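Local coordinates for protein N(2),N(2)-dimethylguanosine tRNA methyltransferase (PDB 2DUL) that dimethylates the N2 amino group of guanine 26 in tRNA, taking both methyl groups from S-adenosyl-L-methionine, at residues R128-H133 with A154-I159; E145-A150 with G202-Y207; R198-V203 with F227-K232; Y211-D216 with L233-R238. All coordinates share one frame; numbering follows the deposited sequence.

Contact 1: residues R128-H133 with A154-I159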
# COMPACT_ATOMS: atom_id res chain seq x y z
N ARG A 128 6.98 -18.73 12.03
CA ARG A 128 5.92 -18.07 12.81
C ARG A 128 4.58 -18.14 12.08
O ARG A 128 4.07 -17.14 11.57
CB ARG A 128 6.29 -16.61 13.06
CG ARG A 128 7.59 -16.38 13.84
CD ARG A 128 7.42 -16.65 15.34
NE ARG A 128 7.60 -18.06 15.67
CZ ARG A 128 6.68 -18.81 16.26
NH1 ARG A 128 5.50 -18.30 16.58
NH2 ARG A 128 6.93 -20.08 16.53
N HIS A 129 4.00 -19.34 12.04
CA HIS A 129 2.73 -19.59 11.37
C HIS A 129 1.56 -18.99 12.15
O HIS A 129 1.46 -19.20 13.36
CB HIS A 129 2.55 -21.11 11.21
CG HIS A 129 1.34 -21.50 10.43
ND1 HIS A 129 1.17 -21.17 9.10
CD2 HIS A 129 0.25 -22.21 10.78
CE1 HIS A 129 0.02 -21.66 8.68
NE2 HIS A 129 -0.56 -22.30 9.68
N ARG A 130 0.69 -18.25 11.46
CA ARG A 130 -0.48 -17.63 12.08
C ARG A 130 -0.08 -17.01 13.42
O ARG A 130 -0.66 -17.32 14.46
CB ARG A 130 -1.56 -18.70 12.32
CG ARG A 130 -2.03 -19.38 11.05
CD ARG A 130 -2.66 -18.38 10.09
NE ARG A 130 -2.94 -18.97 8.79
CZ ARG A 130 -3.09 -18.27 7.67
NH1 ARG A 130 -3.34 -18.90 6.53
NH2 ARG A 130 -3.00 -16.94 7.71
N TYR A 131 0.90 -16.11 13.36
CA TYR A 131 1.43 -15.49 14.57
C TYR A 131 1.31 -13.98 14.70
O TYR A 131 1.04 -13.46 15.78
CB TYR A 131 2.90 -15.90 14.70
CG TYR A 131 3.57 -15.46 15.98
CD1 TYR A 131 4.43 -14.36 16.00
CD2 TYR A 131 3.37 -16.16 17.17
CE1 TYR A 131 5.07 -13.96 17.18
CE2 TYR A 131 4.00 -15.78 18.35
CZ TYR A 131 4.85 -14.68 18.35
OH TYR A 131 5.47 -14.30 19.51
N PHE A 132 1.52 -13.26 13.60
CA PHE A 132 1.48 -11.80 13.64
C PHE A 132 0.13 -11.14 13.38
O PHE A 132 -0.62 -11.55 12.50
CB PHE A 132 2.50 -11.21 12.66
CG PHE A 132 3.91 -11.64 12.93
CD1 PHE A 132 4.47 -12.70 12.22
CD2 PHE A 132 4.67 -11.01 13.91
CE1 PHE A 132 5.77 -13.13 12.49
CE2 PHE A 132 5.97 -11.43 14.19
CZ PHE A 132 6.52 -12.49 13.48
N HIS A 133 -0.15 -10.09 14.15
CA HIS A 133 -1.38 -9.31 13.98
C HIS A 133 -1.16 -8.36 12.80
O HIS A 133 -2.11 -7.91 12.17
CB HIS A 133 -1.68 -8.51 15.25
CG HIS A 133 -2.03 -9.36 16.43
ND1 HIS A 133 -3.17 -10.12 16.48
CD2 HIS A 133 -1.38 -9.58 17.60
CE1 HIS A 133 -3.21 -10.78 17.63
NE2 HIS A 133 -2.13 -10.47 18.32
N ALA A 154 0.69 -14.29 8.99
CA ALA A 154 -0.23 -13.36 9.64
C ALA A 154 -1.38 -14.19 10.21
O ALA A 154 -1.64 -15.28 9.72
CB ALA A 154 -0.77 -12.35 8.63
N LYS A 155 -2.06 -13.68 11.24
CA LYS A 155 -3.22 -14.36 11.82
C LYS A 155 -4.30 -14.38 10.72
O LYS A 155 -4.21 -13.61 9.77
CB LYS A 155 -3.78 -13.59 13.02
CG LYS A 155 -2.87 -13.49 14.24
CD LYS A 155 -2.81 -14.80 14.99
CE LYS A 155 -2.10 -14.62 16.33
NZ LYS A 155 -1.94 -15.92 17.03
N ARG A 156 -5.31 -15.23 10.87
CA ARG A 156 -6.38 -15.33 9.87
C ARG A 156 -7.23 -14.05 9.81
O ARG A 156 -8.01 -13.86 8.87
CB ARG A 156 -7.24 -16.57 10.15
CG ARG A 156 -6.46 -17.88 10.01
CD ARG A 156 -7.35 -19.11 10.20
NE ARG A 156 -8.38 -19.18 9.16
CZ ARG A 156 -8.17 -19.56 7.91
NH1 ARG A 156 -6.96 -19.94 7.50
NH2 ARG A 156 -9.17 -19.54 7.04
N ARG A 157 -7.09 -13.19 10.81
CA ARG A 157 -7.82 -11.93 10.83
C ARG A 157 -6.77 -10.83 10.99
O ARG A 157 -7.06 -9.74 11.47
CB ARG A 157 -8.82 -11.90 11.99
CG ARG A 157 -9.92 -12.95 11.87
CD ARG A 157 -10.84 -12.93 13.10
NE ARG A 157 -11.85 -13.98 13.07
CZ ARG A 157 -11.60 -15.29 13.04
NH1 ARG A 157 -12.60 -16.16 13.01
NH2 ARG A 157 -10.34 -15.73 13.03
N GLY A 158 -5.55 -11.15 10.56
CA GLY A 158 -4.46 -10.20 10.66
C GLY A 158 -4.48 -9.10 9.62
O GLY A 158 -5.37 -9.03 8.76
N ILE A 159 -3.49 -8.23 9.70
CA ILE A 159 -3.37 -7.11 8.78
C ILE A 159 -2.08 -7.26 8.00
O ILE A 159 -1.05 -7.60 8.56
CB ILE A 159 -3.32 -5.77 9.53
CG1 ILE A 159 -4.57 -5.62 10.39
CG2 ILE A 159 -3.18 -4.63 8.54
CD1 ILE A 159 -4.45 -4.55 11.45
O HOH W 1 -4.66 -21.61 9.03
O HOH W 2 0.27 -14.94 18.21
O HOH W 3 -5.67 -10.35 14.29
O HOH W 4 -4.91 -7.93 13.38

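Contact 2: residues E145-A150 with G202-Y207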
# COMPACT_ATOMS: atom_id res chain seq x y z
N GLU A 145 7.88 -12.53 -3.96
CA GLU A 145 8.58 -13.72 -3.48
C GLU A 145 8.29 -13.98 -1.99
O GLU A 145 8.63 -15.04 -1.47
CB GLU A 145 10.09 -13.60 -3.72
CG GLU A 145 10.76 -12.55 -2.86
CD GLU A 145 12.22 -12.32 -3.25
OE1 GLU A 145 12.98 -13.30 -3.28
OE2 GLU A 145 12.58 -11.15 -3.51
N PHE A 146 7.66 -13.01 -1.33
CA PHE A 146 7.36 -13.13 0.11
C PHE A 146 5.86 -13.15 0.45
O PHE A 146 5.49 -13.45 1.59
CB PHE A 146 7.99 -11.96 0.88
CG PHE A 146 9.47 -11.80 0.66
CD1 PHE A 146 10.37 -12.72 1.21
CD2 PHE A 146 9.97 -10.74 -0.09
CE1 PHE A 146 11.74 -12.58 1.01
CE2 PHE A 146 11.34 -10.59 -0.30
CZ PHE A 146 12.23 -11.51 0.25
N LEU A 147 5.02 -12.83 -0.52
CA LEU A 147 3.58 -12.75 -0.28
C LEU A 147 2.87 -14.00 0.22
O LEU A 147 2.08 -13.92 1.17
CB LEU A 147 2.87 -12.26 -1.55
CG LEU A 147 1.34 -12.16 -1.41
CD1 LEU A 147 0.98 -11.10 -0.38
CD2 LEU A 147 0.72 -11.82 -2.77
N ASP A 148 3.13 -15.14 -0.41
CA ASP A 148 2.44 -16.36 0.01
C ASP A 148 2.75 -16.74 1.45
O ASP A 148 1.86 -17.13 2.21
CB ASP A 148 2.77 -17.52 -0.92
CG ASP A 148 1.85 -18.71 -0.70
OD1 ASP A 148 0.63 -18.55 -0.87
OD2 ASP A 148 2.35 -19.80 -0.33
N THR A 149 4.02 -16.62 1.84
CA THR A 149 4.40 -16.97 3.20
C THR A 149 3.83 -15.96 4.20
O THR A 149 3.41 -16.33 5.30
CB THR A 149 5.93 -17.05 3.35
OG1 THR A 149 6.45 -17.97 2.38
CG2 THR A 149 6.31 -17.57 4.75
N ALA A 150 3.79 -14.68 3.82
CA ALA A 150 3.24 -13.68 4.73
C ALA A 150 1.76 -13.99 4.98
O ALA A 150 1.26 -13.79 6.09
CB ALA A 150 3.38 -12.28 4.13
N GLY A 202 -5.42 -6.90 -6.04
CA GLY A 202 -5.97 -8.09 -6.65
C GLY A 202 -5.12 -9.35 -6.50
O GLY A 202 -5.67 -10.44 -6.32
N VAL A 203 -3.80 -9.21 -6.55
CA VAL A 203 -2.94 -10.39 -6.42
C VAL A 203 -2.93 -10.88 -4.97
O VAL A 203 -2.85 -12.09 -4.72
CB VAL A 203 -1.49 -10.09 -6.90
CG1 VAL A 203 -0.74 -9.26 -5.88
CG2 VAL A 203 -0.77 -11.42 -7.19
N ILE A 204 -3.02 -9.96 -4.02
CA ILE A 204 -3.06 -10.33 -2.61
C ILE A 204 -4.35 -11.12 -2.37
O ILE A 204 -4.33 -12.16 -1.72
CB ILE A 204 -3.07 -9.08 -1.69
CG1 ILE A 204 -1.75 -8.31 -1.84
CG2 ILE A 204 -3.25 -9.51 -0.23
CD1 ILE A 204 -1.74 -6.98 -1.11
N ALA A 205 -5.45 -10.62 -2.93
CA ALA A 205 -6.74 -11.28 -2.79
C ALA A 205 -6.71 -12.68 -3.40
O ALA A 205 -7.24 -13.63 -2.81
CB ALA A 205 -7.83 -10.44 -3.46
N ARG A 206 -6.11 -12.81 -4.57
CA ARG A 206 -6.05 -14.11 -5.24
C ARG A 206 -5.18 -15.11 -4.49
O ARG A 206 -5.59 -16.26 -4.34
CB ARG A 206 -5.56 -13.95 -6.69
CG ARG A 206 -6.64 -13.38 -7.63
CD ARG A 206 -6.14 -13.25 -9.06
NE ARG A 206 -5.16 -12.18 -9.18
CZ ARG A 206 -4.24 -12.11 -10.13
NH1 ARG A 206 -4.16 -13.06 -11.05
NH2 ARG A 206 -3.39 -11.09 -10.16
N TYR A 207 -4.01 -14.69 -4.00
CA TYR A 207 -3.15 -15.61 -3.25
C TYR A 207 -3.77 -16.02 -1.91
O TYR A 207 -3.53 -17.13 -1.42
CB TYR A 207 -1.78 -14.98 -2.96
CG TYR A 207 -0.73 -15.23 -4.02
CD1 TYR A 207 -0.88 -14.73 -5.31
CD2 TYR A 207 0.41 -15.99 -3.73
CE1 TYR A 207 0.08 -14.98 -6.30
CE2 TYR A 207 1.37 -16.25 -4.71
CZ TYR A 207 1.21 -15.74 -5.98
OH TYR A 207 2.14 -16.00 -6.96

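Contact 3: residues R198-V203 with F227-K232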
# COMPACT_ATOMS: atom_id res chain seq x y z
N ARG A 198 -4.58 -1.40 -8.13
CA ARG A 198 -5.64 -2.40 -8.10
C ARG A 198 -5.11 -3.78 -8.45
O ARG A 198 -5.66 -4.79 -8.01
CB ARG A 198 -6.79 -2.00 -9.03
CG ARG A 198 -7.62 -0.86 -8.47
CD ARG A 198 -8.71 -0.40 -9.41
NE ARG A 198 -9.42 0.73 -8.82
CZ ARG A 198 -10.35 0.63 -7.87
NH1 ARG A 198 -10.92 1.73 -7.39
NH2 ARG A 198 -10.73 -0.56 -7.42
N ILE A 199 -4.04 -3.84 -9.25
CA ILE A 199 -3.43 -5.11 -9.60
C ILE A 199 -2.78 -5.68 -8.33
O ILE A 199 -2.89 -6.87 -8.04
CB ILE A 199 -2.34 -4.96 -10.71
CG1 ILE A 199 -3.02 -4.76 -12.07
CG2 ILE A 199 -1.46 -6.22 -10.77
CD1 ILE A 199 -2.06 -4.39 -13.20
N LEU A 200 -2.12 -4.81 -7.57
CA LEU A 200 -1.47 -5.24 -6.33
C LEU A 200 -2.51 -5.79 -5.35
O LEU A 200 -2.32 -6.86 -4.77
CB LEU A 200 -0.75 -4.06 -5.67
CG LEU A 200 0.54 -4.31 -4.89
CD1 LEU A 200 0.74 -3.16 -3.90
CD2 LEU A 200 0.50 -5.64 -4.16
N VAL A 201 -3.59 -5.06 -5.14
CA VAL A 201 -4.63 -5.52 -4.22
C VAL A 201 -5.19 -6.84 -4.73
O VAL A 201 -5.40 -7.78 -3.96
CB VAL A 201 -5.77 -4.50 -4.09
CG1 VAL A 201 -6.88 -5.06 -3.20
CG2 VAL A 201 -5.23 -3.18 -3.51
N GLY A 202 -5.42 -6.90 -6.04
CA GLY A 202 -5.97 -8.09 -6.65
C GLY A 202 -5.12 -9.35 -6.50
O GLY A 202 -5.67 -10.44 -6.32
N VAL A 203 -3.80 -9.21 -6.55
CA VAL A 203 -2.94 -10.39 -6.42
C VAL A 203 -2.93 -10.88 -4.97
O VAL A 203 -2.85 -12.09 -4.72
CB VAL A 203 -1.49 -10.09 -6.90
CG1 VAL A 203 -0.74 -9.26 -5.88
CG2 VAL A 203 -0.77 -11.42 -7.19
N PHE A 227 3.82 1.61 -4.78
CA PHE A 227 2.44 1.21 -4.53
C PHE A 227 2.34 0.62 -3.13
O PHE A 227 3.18 -0.18 -2.72
CB PHE A 227 2.01 0.20 -5.58
CG PHE A 227 2.19 0.69 -6.99
CD1 PHE A 227 3.46 0.79 -7.56
CD2 PHE A 227 1.09 1.08 -7.75
CE1 PHE A 227 3.64 1.27 -8.86
CE2 PHE A 227 1.26 1.57 -9.05
CZ PHE A 227 2.54 1.66 -9.61
N ARG A 228 1.30 1.03 -2.41
CA ARG A 228 1.08 0.60 -1.03
C ARG A 228 -0.32 0.01 -0.84
O ARG A 228 -1.31 0.57 -1.30
CB ARG A 228 1.22 1.81 -0.10
CG ARG A 228 2.34 1.76 0.91
CD ARG A 228 2.20 0.59 1.87
NE ARG A 228 2.90 0.85 3.13
CZ ARG A 228 3.37 -0.09 3.94
NH1 ARG A 228 3.23 -1.37 3.62
NH2 ARG A 228 3.96 0.24 5.08
N ALA A 229 -0.40 -1.11 -0.12
CA ALA A 229 -1.69 -1.73 0.14
C ALA A 229 -1.78 -2.29 1.55
O ALA A 229 -0.96 -3.11 1.95
CB ALA A 229 -1.95 -2.85 -0.88
N PHE A 230 -2.78 -1.82 2.29
CA PHE A 230 -3.02 -2.30 3.64
C PHE A 230 -4.34 -3.07 3.58
O PHE A 230 -5.37 -2.50 3.23
CB PHE A 230 -3.17 -1.14 4.63
CG PHE A 230 -1.91 -0.36 4.85
CD1 PHE A 230 -1.71 0.86 4.20
CD2 PHE A 230 -0.91 -0.84 5.70
CE1 PHE A 230 -0.54 1.60 4.40
CE2 PHE A 230 0.26 -0.11 5.90
CZ PHE A 230 0.45 1.11 5.25
N VAL A 231 -4.30 -4.36 3.91
CA VAL A 231 -5.51 -5.16 3.88
C VAL A 231 -5.77 -5.89 5.19
O VAL A 231 -4.84 -6.21 5.93
CB VAL A 231 -5.48 -6.20 2.73
CG1 VAL A 231 -5.35 -5.49 1.40
CG2 VAL A 231 -4.33 -7.18 2.93
N LYS A 232 -7.04 -6.13 5.45
CA LYS A 232 -7.48 -6.84 6.65
C LYS A 232 -7.94 -8.22 6.18
O LYS A 232 -8.85 -8.33 5.36
CB LYS A 232 -8.66 -6.11 7.30
CG LYS A 232 -9.26 -6.84 8.51
CD LYS A 232 -8.31 -6.84 9.70
CE LYS A 232 -9.02 -7.36 10.95
NZ LYS A 232 -8.14 -7.38 12.15

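Contact 4: residues Y211-D216 with L233-R238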
# COMPACT_ATOMS: atom_id res chain seq x y z
N TYR A 211 -6.34 -20.14 1.26
CA TYR A 211 -6.29 -20.38 2.70
C TYR A 211 -7.67 -20.15 3.30
O TYR A 211 -7.82 -20.07 4.52
CB TYR A 211 -5.28 -19.43 3.35
CG TYR A 211 -3.88 -19.61 2.81
CD1 TYR A 211 -3.21 -20.82 2.97
CD2 TYR A 211 -3.26 -18.59 2.09
CE1 TYR A 211 -1.92 -21.02 2.43
CE2 TYR A 211 -1.97 -18.78 1.55
CZ TYR A 211 -1.32 -19.99 1.72
OH TYR A 211 -0.06 -20.19 1.19
N ASP A 212 -8.66 -20.05 2.43
CA ASP A 212 -10.04 -19.77 2.83
C ASP A 212 -10.07 -18.45 3.59
O ASP A 212 -10.68 -18.32 4.65
CB ASP A 212 -10.61 -20.91 3.67
CG ASP A 212 -10.86 -22.18 2.85
OD1 ASP A 212 -10.97 -22.08 1.61
OD2 ASP A 212 -10.95 -23.28 3.45
N LEU A 213 -9.38 -17.46 3.02
CA LEU A 213 -9.31 -16.12 3.59
C LEU A 213 -9.74 -15.12 2.53
O LEU A 213 -9.47 -15.30 1.35
CB LEU A 213 -7.87 -15.78 3.99
CG LEU A 213 -7.20 -16.57 5.11
CD1 LEU A 213 -5.73 -16.15 5.19
CD2 LEU A 213 -7.93 -16.32 6.44
N GLY A 214 -10.42 -14.07 2.97
CA GLY A 214 -10.83 -13.02 2.06
C GLY A 214 -10.10 -11.78 2.54
O GLY A 214 -9.29 -11.87 3.46
N ILE A 215 -10.35 -10.64 1.91
CA ILE A 215 -9.72 -9.41 2.35
C ILE A 215 -10.65 -8.21 2.25
O ILE A 215 -11.61 -8.21 1.47
CB ILE A 215 -8.44 -9.04 1.52
CG1 ILE A 215 -8.83 -8.75 0.07
CG2 ILE A 215 -7.40 -10.15 1.61
CD1 ILE A 215 -7.76 -8.01 -0.73
N ASP A 216 -10.36 -7.21 3.07
CA ASP A 216 -11.07 -5.94 3.07
C ASP A 216 -9.92 -4.96 2.95
O ASP A 216 -8.93 -5.07 3.67
CB ASP A 216 -11.80 -5.68 4.39
CG ASP A 216 -13.21 -6.24 4.40
OD1 ASP A 216 -13.78 -6.46 3.31
OD2 ASP A 216 -13.75 -6.45 5.51
N LEU A 233 -7.30 -9.26 6.69
CA LEU A 233 -7.66 -10.62 6.30
C LEU A 233 -9.00 -11.01 6.93
O LEU A 233 -9.27 -10.67 8.09
CB LEU A 233 -6.56 -11.59 6.73
CG LEU A 233 -5.19 -11.31 6.08
CD1 LEU A 233 -4.16 -12.29 6.60
CD2 LEU A 233 -5.31 -11.43 4.57
N LYS A 234 -9.83 -11.69 6.15
CA LYS A 234 -11.14 -12.14 6.61
C LYS A 234 -11.12 -13.66 6.67
O LYS A 234 -10.73 -14.33 5.71
CB LYS A 234 -12.23 -11.65 5.64
CG LYS A 234 -12.12 -10.16 5.31
CD LYS A 234 -12.26 -9.29 6.56
CE LYS A 234 -13.65 -9.39 7.17
NZ LYS A 234 -14.71 -8.94 6.22
N ASP A 235 -11.56 -14.22 7.79
CA ASP A 235 -11.53 -15.67 7.99
C ASP A 235 -12.77 -16.43 7.55
O ASP A 235 -13.83 -16.30 8.16
CB ASP A 235 -11.25 -15.97 9.46
CG ASP A 235 -10.97 -17.44 9.72
OD1 ASP A 235 -11.07 -18.27 8.79
OD2 ASP A 235 -10.64 -17.78 10.88
N GLY A 236 -12.63 -17.23 6.49
CA GLY A 236 -13.76 -18.01 6.00
C GLY A 236 -13.78 -18.25 4.50
O GLY A 236 -13.49 -17.35 3.72
N ALA A 237 -14.15 -19.47 4.11
CA ALA A 237 -14.23 -19.83 2.69
C ALA A 237 -15.19 -18.90 1.96
O ALA A 237 -14.89 -18.42 0.87
CB ALA A 237 -14.69 -21.29 2.55
N ARG A 238 -16.35 -18.65 2.57
CA ARG A 238 -17.37 -17.79 1.98
C ARG A 238 -16.80 -16.39 1.81
O ARG A 238 -17.10 -15.71 0.83
CB ARG A 238 -18.60 -17.72 2.89
CG ARG A 238 -19.10 -19.05 3.46
CD ARG A 238 -18.08 -19.75 4.38
NE ARG A 238 -17.28 -18.81 5.17
CZ ARG A 238 -17.77 -17.92 6.02
NH1 ARG A 238 -16.95 -17.12 6.69
NH2 ARG A 238 -19.08 -17.83 6.21

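Contact 1: residues R128-H133 with A154-I159
The carbonyl oxygen of Ala154 is gripped twice by Arg130. Arg130 NH2 donates to Ala154 O over 2.9 Å with an N-H...O angle of 151°, and Arg130 CA-H points at Ala154 O from 3.5 Å. Arginine suits this place because its long chain, with CD turned by chi2, lets NH2 reach the carbonyl of Ala154 across the contact. Over one face of its guanidinium lies CG of Arg156. The two guanidinium planes stand 79° apart, with Arg130 NH1 3.9 Å from Arg156 NH1; the likely repulsion would be eased by Asp235, which forms a salt bridge with Arg156 NE.

Lys155 reaches back. A bend at chi2 (-74°) brings CD to 3.4 Å from Arg130 O, and NZ donates to Arg130 O at 3.2 Å, while a water links Lys155 NZ to Tyr131 O. Between the backbones, Lys155 N binds Phe132 O at 2.9 Å and Ile159 N binds His133 O at 2.8 Å. A type I turn from Lys155 to Gly158 separates these bonds; a CB on Gly158 would clash with Lys155 O. Helix 144-153 connects the parallel strands 132-137 and 158-164, a beta-alpha-beta crossover of the Rossmann-like class I methyltransferase fold.

Contact 2: residues E145-A150 with G202-Y207
Leu147 and Asp148 both hold CG anti to the backbone N (chi1 179° in Leu147); this directs Leu147 CG toward the other helix, where chi2 (65°) sets its two methyls, and places Asp148 CG beside Tyr207. Leu147 CD2 lies over one face of the tyrosine ring, 3.9 Å from Tyr207 CG, and its other methyl, CD1, meets Ile204 CG1 at 4.2 Å. A branched leucine is well suited here, since one side chain serves both partners; CD2 also lies 4.3 Å from Val203 CG1. Asp148 approaches the same ring at its edge, with OD1 3.8 Å from Tyr207 CD2. That carboxylate is held by others: OD1 pairs with Lys210 and Tyr211 OH, OD2 with Arg152. An alanine in place of Tyr207 would probably leave Leu147 CD2 without the ring face it rests on and open a gap beside Asp148. The axes of segments 145-150 and 202-207 pass 10.3 Å apart at a crossing angle of -45°, bridged by side chains. Both helices pack on strand 158-164, Leu147 against Leu160 and Ile204 against Val162, while helix 144-153 meets helix 121-127 through Phe146, Thr149 and Ala150.

Contact 3: residues R198-V203 with F227-K232
Leu200 and Val201 carry helix 198-203 onto strand 227-232, and the forces between them are apolar. Leu200 CD1 does most of the touching: it lies 4.0 Å from Phe227 CB and 4.1 Å from Ala229 CB, bearing on two alternate residues of the strand. Val201 adds its CG2 methyl, 4.2 Å from the same Ala229 CB. The small alanine side chain suits this spot, because here the backbones come nearest, Val201 CA to Ala229 CA being 6.5 Å; the axes of the two segments pass 8.5 Å apart at 39°.

The aromatic element points elsewhere. Of its side chain, Phe227 presents CB to the helix, and its carbonyl O also lies near Leu200 CD1; the ring leads away to meet Tyr222 edge-to-face.

No polar side chain meets another across the contact. The strand's backbone is engaged within the sheet, Ala229 with Val162 and Arg228 with Tyr221. On the other face of the strand Arg228 turns away from the helix, with Phe230 CZ over one face of its guanidinium, toward the rim, and a salt bridge from NH1 to Asp136, close to Arg61, which is predicted to bind S-adenosyl-L-methionine.

The strand is thus two-sided: Phe227 and Ala229 pack by shape on the helix, with no polar pairing to fix direction, while Arg228 brings charge to the face that probably borders the cofactor site.

Contact 4: residues Y211-D216 with L233-R238
Gly214 and Lys234 form an antiparallel hydrogen-bonded pair, Gly214 N to Lys234 O at 2.8 Å and Lys234 N to Gly214 O at 2.7 Å, between the non-hydrogen-bonded pairs Leu213-Asp235 and Ile215-Leu233. Beyond it, Gly236 N binds Asp212 O at 2.9 Å. Gly236 is the N-cap of helix 237-244, and its backbone angles would jam a CB against the preceding carbonyl.

Lys234 lays CB and CG beside the bare Gly214, CG 3.8 Å from Gly214 O. Bends at chi2, chi3 and chi4 then fold the chain round to Asp216, where NZ meets OD2 at 2.8 Å in a salt bridge, from above the carboxylate plane (46° out of it). An alanine in place of Lys234 would probably leave the Asp216 carboxylate without this cationic mate and Gly214 less covered.

Leu213, Ile215 and Leu233 form an apolar patch on one face. Ile215 CG2 packs on Leu233 CD2 at 3.8 Å, and Leu213 CD1 lies 4.4 Å from Leu233 CD1. Asp235, at the end of that face, is charged and pairs with Arg156 and Arg157. The buried leucines and isoleucine thus give one face an apolar patch bordered by Asp235, while on the other a partly exposed lysine-aspartate salt bridge adds a charged tie.

In the fold
Contact 1 joins strands 132-137 and 158-164, contact 3 packs helix 192-209 on strand 226-235, and contact 4 pairs strand 226-235 with 213-223, all in one sheet; contact 2 brings two helices together over it. Contacts 1 and 4, centres 12 Å apart, are stitched by Gly158 O to Leu233 N at 2.8 Å, and contacts 3 and 4 by Lys232 N to Asp216 O, also 2.8 Å. Contacts 2 and 3, centres 9 Å apart, share helix 192-209; Ile204 of one packs on Ala229 and Val231 of the other. Contact 3 comes nearest the predicted cofactor site: the Arg228 side chain is about 3 Å from that of Arg61, while the side chains of Phe132 and Leu147 are about 10 and 11 Å from that of Ala121.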